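PDB 5BSZ: N-methyltransferase from Streptoalloteichus sp. ATCC 53650, which probably transfers a methyl group from S-adenosylmethionine to the amino group of a deoxysugar in the pathway to kedarcidin. Local coordinates for residues 40-45 with 67-72. Numbering follows the deposited sequence.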
ATOM      1  N   VAL A  40      44.546  -1.134 -10.480  1.00 22.11           N
ATOM      2  CA  VAL A  40      44.504  -0.518 -11.795  1.00 18.37           C
ATOM      3  C   VAL A  40      45.148   0.894 -11.765  1.00 22.67           C
ATOM      4  O   VAL A  40      45.807   1.336 -12.704  1.00 21.59           O
ATOM      5  CB  VAL A  40      43.030  -0.417 -12.279  1.00 25.72           C
ATOM      6  CG1 VAL A  40      42.925   0.538 -13.432  1.00 31.98           C
ATOM      7  CG2 VAL A  40      42.468  -1.783 -12.672  1.00 26.88           C
ATOM      8  N   VAL A  41      44.912   1.644 -10.693  1.00 18.02           N
ATOM      9  CA  VAL A  41      45.523   2.970 -10.507  1.00 17.35           C
ATOM     10  C   VAL A  41      47.070   2.870 -10.316  1.00 17.39           C
ATOM     11  O   VAL A  41      47.822   3.553 -10.998  1.00 21.88           O
ATOM     12  CB  VAL A  41      44.881   3.691  -9.298  1.00 17.38           C
ATOM     13  CG1 VAL A  41      45.683   4.939  -8.892  1.00 16.43           C
ATOM     14  CG2 VAL A  41      43.445   4.101  -9.665  1.00 19.10           C
ATOM     15  N   ARG A  42      47.527   2.008  -9.419  1.00 22.67           N
ATOM     16  CA  ARG A  42      48.954   1.920  -9.139  1.00 22.42           C
ATOM     17  C   ARG A  42      49.750   1.368 -10.314  1.00 26.93           C
ATOM     18  O   ARG A  42      50.872   1.825 -10.562  1.00 27.44           O
ATOM     19  CB  ARG A  42      49.200   1.171  -7.855  1.00 23.77           C
ATOM     20  CG  ARG A  42      48.765   1.929  -6.605  1.00 22.26           C
ATOM     21  CD  ARG A  42      49.796   2.992  -6.244  1.00 24.85           C
ATOM     22  NE  ARG A  42      49.415   3.779  -5.064  1.00 21.41           N
ATOM     23  CZ  ARG A  42      49.405   3.327  -3.817  1.00 23.36           C
ATOM     24  NH1 ARG A  42      49.756   2.089  -3.514  1.00 31.98           N
ATOM     25  NH2 ARG A  42      49.047   4.114  -2.824  1.00 26.74           N
ATOM     26  N   GLU A  43      49.164   0.482 -11.112  1.00 25.21           N
ATOM     27  CA  GLU A  43      49.815   0.086 -12.362  1.00 26.63           C
ATOM     28  C   GLU A  43      50.103   1.251 -13.275  1.00 28.60           C
ATOM     29  O   GLU A  43      51.070   1.192 -14.016  1.00 29.10           O
ATOM     30  CB  GLU A  43      49.010  -0.885 -13.243  1.00 26.73           C
ATOM     31  CG  GLU A  43      48.769  -2.253 -12.657  1.00 37.08           C
ATOM     32  CD  GLU A  43      47.891  -3.140 -13.552  1.00 37.80           C
ATOM     33  OE1 GLU A  43      46.939  -2.689 -14.224  1.00 41.49           O
ATOM     34  OE2 GLU A  43      48.105  -4.355 -13.523  1.00 48.75           O
ATOM     35  N   ARG A  44      49.206   2.229 -13.335  1.00 22.47           N
ATOM     36  CA  ARG A  44      49.304   3.292 -14.329  1.00 21.45           C
ATOM     37  C   ARG A  44      49.934   4.541 -13.680  1.00 25.97           C
ATOM     38  O   ARG A  44      50.383   5.422 -14.380  1.00 28.68           O
ATOM     39  CB  ARG A  44      47.927   3.619 -14.911  1.00 22.76           C
ATOM     40  CG  ARG A  44      47.387   2.633 -15.963  1.00 24.25           C
ATOM     41  CD  ARG A  44      45.840   2.479 -15.904  1.00 27.53           C
ATOM     42  NE  ARG A  44      45.476   1.400 -16.822  1.00 22.02           N
ATOM     43  CZ  ARG A  44      45.560   0.124 -16.487  1.00 20.24           C
ATOM     44  NH1 ARG A  44      45.824  -0.238 -15.234  1.00 23.31           N
ATOM     45  NH2 ARG A  44      45.318  -0.782 -17.396  1.00 26.24           N
ATOM     46  N   ARG A  45      49.925   4.605 -12.356  1.00 26.35           N
ATOM     47  CA  ARG A  45      50.316   5.797 -11.595  1.00 27.57           C
ATOM     48  C   ARG A  45      50.874   5.327 -10.270  1.00 24.72           C
ATOM     49  O   ARG A  45      50.201   5.309  -9.236  1.00 27.54           O
ATOM     50  CB  ARG A  45      49.172   6.785 -11.410  1.00 30.17           C
ATOM     51  CG  ARG A  45      49.752   8.191 -11.232  1.00 34.97           C
ATOM     52  CD  ARG A  45      48.747   9.284 -11.452  1.00 32.98           C
ATOM     53  NE  ARG A  45      49.118  10.609 -10.940  1.00 30.21           N
ATOM     54  CZ  ARG A  45      49.640  11.589 -11.673  1.00 27.45           C
ATOM     55  NH1 ARG A  45      49.860  12.748 -11.113  1.00 25.99           N
ATOM     56  NH2 ARG A  45      49.902  11.449 -12.955  1.00 30.78           N
ATOM     57  N   GLU A  67      43.679   3.866   3.224  1.00 27.76           N
ATOM     58  CA  GLU A  67      45.018   3.394   3.643  1.00 32.72           C
ATOM     59  C   GLU A  67      46.038   3.628   2.530  1.00 31.68           C
ATOM     60  O   GLU A  67      47.229   3.934   2.747  1.00 29.47           O
ATOM     61  CB  GLU A  67      45.014   1.888   3.923  1.00 44.39           C
ATOM     62  CG  GLU A  67      43.692   1.286   4.360  1.00 54.44           C
ATOM     63  CD  GLU A  67      43.868  -0.150   4.832  1.00 64.65           C
ATOM     64  OE1 GLU A  67      42.958  -0.615   5.544  1.00 48.43           O
ATOM     65  OE2 GLU A  67      44.905  -0.800   4.517  1.00 71.11           O
ATOM     66  N   HIS A  68      45.563   3.475   1.299  1.00 23.65           N
ATOM     67  CA  HIS A  68      46.479   3.576   0.158  1.00 22.33           C
ATOM     68  C   HIS A  68      46.476   4.968  -0.413  1.00 19.89           C
ATOM     69  O   HIS A  68      47.471   5.405  -0.991  1.00 23.11           O
ATOM     70  CB  HIS A  68      46.108   2.494  -0.878  1.00 23.42           C
ATOM     71  CG  HIS A  68      46.098   1.122  -0.282  1.00 24.95           C
ATOM     72  ND1 HIS A  68      47.239   0.545   0.245  1.00 26.67           N
ATOM     73  CD2 HIS A  68      45.081   0.262  -0.006  1.00 25.29           C
ATOM     74  CE1 HIS A  68      46.934  -0.632   0.773  1.00 26.63           C
ATOM     75  NE2 HIS A  68      45.637  -0.833   0.618  1.00 29.58           N
ATOM     76  N   PHE A  69      45.338   5.650  -0.289  1.00 21.41           N
ATOM     77  CA  PHE A  69      45.139   6.934  -0.932  1.00 19.50           C
ATOM     78  C   PHE A  69      44.721   7.891   0.177  1.00 21.64           C
ATOM     79  O   PHE A  69      43.551   8.247   0.291  1.00 20.60           O
ATOM     80  CB  PHE A  69      44.092   6.857  -2.042  1.00 24.84           C
ATOM     81  CG  PHE A  69      44.459   5.886  -3.130  1.00 23.92           C
ATOM     82  CD1 PHE A  69      45.360   6.231  -4.116  1.00 26.83           C
ATOM     83  CD2 PHE A  69      43.899   4.622  -3.144  1.00 23.10           C
ATOM     84  CE1 PHE A  69      45.694   5.321  -5.107  1.00 30.52           C
ATOM     85  CE2 PHE A  69      44.218   3.698  -4.117  1.00 17.89           C
ATOM     86  CZ  PHE A  69      45.117   4.042  -5.108  1.00 26.38           C
ATOM     87  N   PRO A  70      45.680   8.253   1.051  1.00 23.63           N
ATOM     88  CA  PRO A  70      45.316   8.969   2.285  1.00 25.36           C
ATOM     89  C   PRO A  70      44.710  10.357   2.030  1.00 20.79           C
ATOM     90  O   PRO A  70      44.055  10.877   2.908  1.00 21.61           O
ATOM     91  CB  PRO A  70      46.657   9.037   3.054  1.00 28.37           C
ATOM     92  CG  PRO A  70      47.735   8.919   1.996  1.00 26.84           C
ATOM     93  CD  PRO A  70      47.116   7.908   1.035  1.00 26.15           C
ATOM     94  N   ASP A  71      44.868  10.949   0.856  1.00 17.51           N
ATOM     95  CA  ASP A  71      44.267  12.281   0.577  1.00 18.89           C
ATOM     96  C   ASP A  71      43.030  11.984  -0.320  1.00 18.34           C
ATOM     97  O   ASP A  71      43.110  11.952  -1.551  1.00 20.36           O
ATOM     98  CB  ASP A  71      45.320  13.176  -0.087  1.00 17.35           C
ATOM     99  CG  ASP A  71      44.784  14.469  -0.681  1.00 18.22           C
ATOM    100  OD1 ASP A  71      43.732  14.973  -0.239  1.00 22.78           O
ATOM    101  OD2 ASP A  71      45.422  15.002  -1.639  1.00 21.24           O
ATOM    102  N   ALA A  72      41.890  11.764   0.330  1.00 19.37           N
ATOM    103  CA  ALA A  72      40.706  11.216  -0.366  1.00 23.69           C
ATOM    104  C   ALA A  72      39.498  12.118  -0.179  1.00 24.41           C
ATOM    105  O   ALA A  72      39.440  12.945   0.766  1.00 20.03           O
ATOM    106  CB  ALA A  72      40.394   9.821   0.169  1.00 23.32           C
TER
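The side chains of Arg42 and Phe69 pass alongside each other, pointing contrary ways, where the C-terminal end of helix 30-44 meets the turn leading into strand 71-76, in the Rossmann-like fold of a class I methyltransferase. The two residues bury the most surface in this contact, 63 and 57 Å². The guanidinium and the ring lie 47° apart, too steep for a parallel stack; Arg42 NH2 sits 4.2 Å above one face of the Phe69 ring, offset toward its rim. Arg42 NE comes to 4.0 Å from Phe69 CE1, approaching obliquely. A bend at chi2 of Arg42 (-78°) helps carry the long side chain across to the turn. There NH2 of Arg42 lies 2.7 Å from His68 O, near the guanidinium plane, yet the angle is too poor to count as a hydrogen bond. NE has a clearer partner, donating to Ala48 O in the loop before strand 50-54. Replacing Arg42 with an alanine would probably leave Ala48 O without this donor and uncover part of the Phe69 ring. His68 contributes mainly its backbone and CB, since its imidazole turns off from the helix. Deeper in, Val41 meets the ring from the helix side and also packs on Val143 and Val145 of strand 143-146, while Phe69 also touches Ala48; the valine thus touches both ring and sheet. The contact lies away from the S-adenosyl-L-homocysteine and thymidine pockets. Val41 brings CG1, trans to the backbone N (chi1 168°), to 3.8 Å from Phe69 CE1 and 3.9 Å from Phe69 CZ.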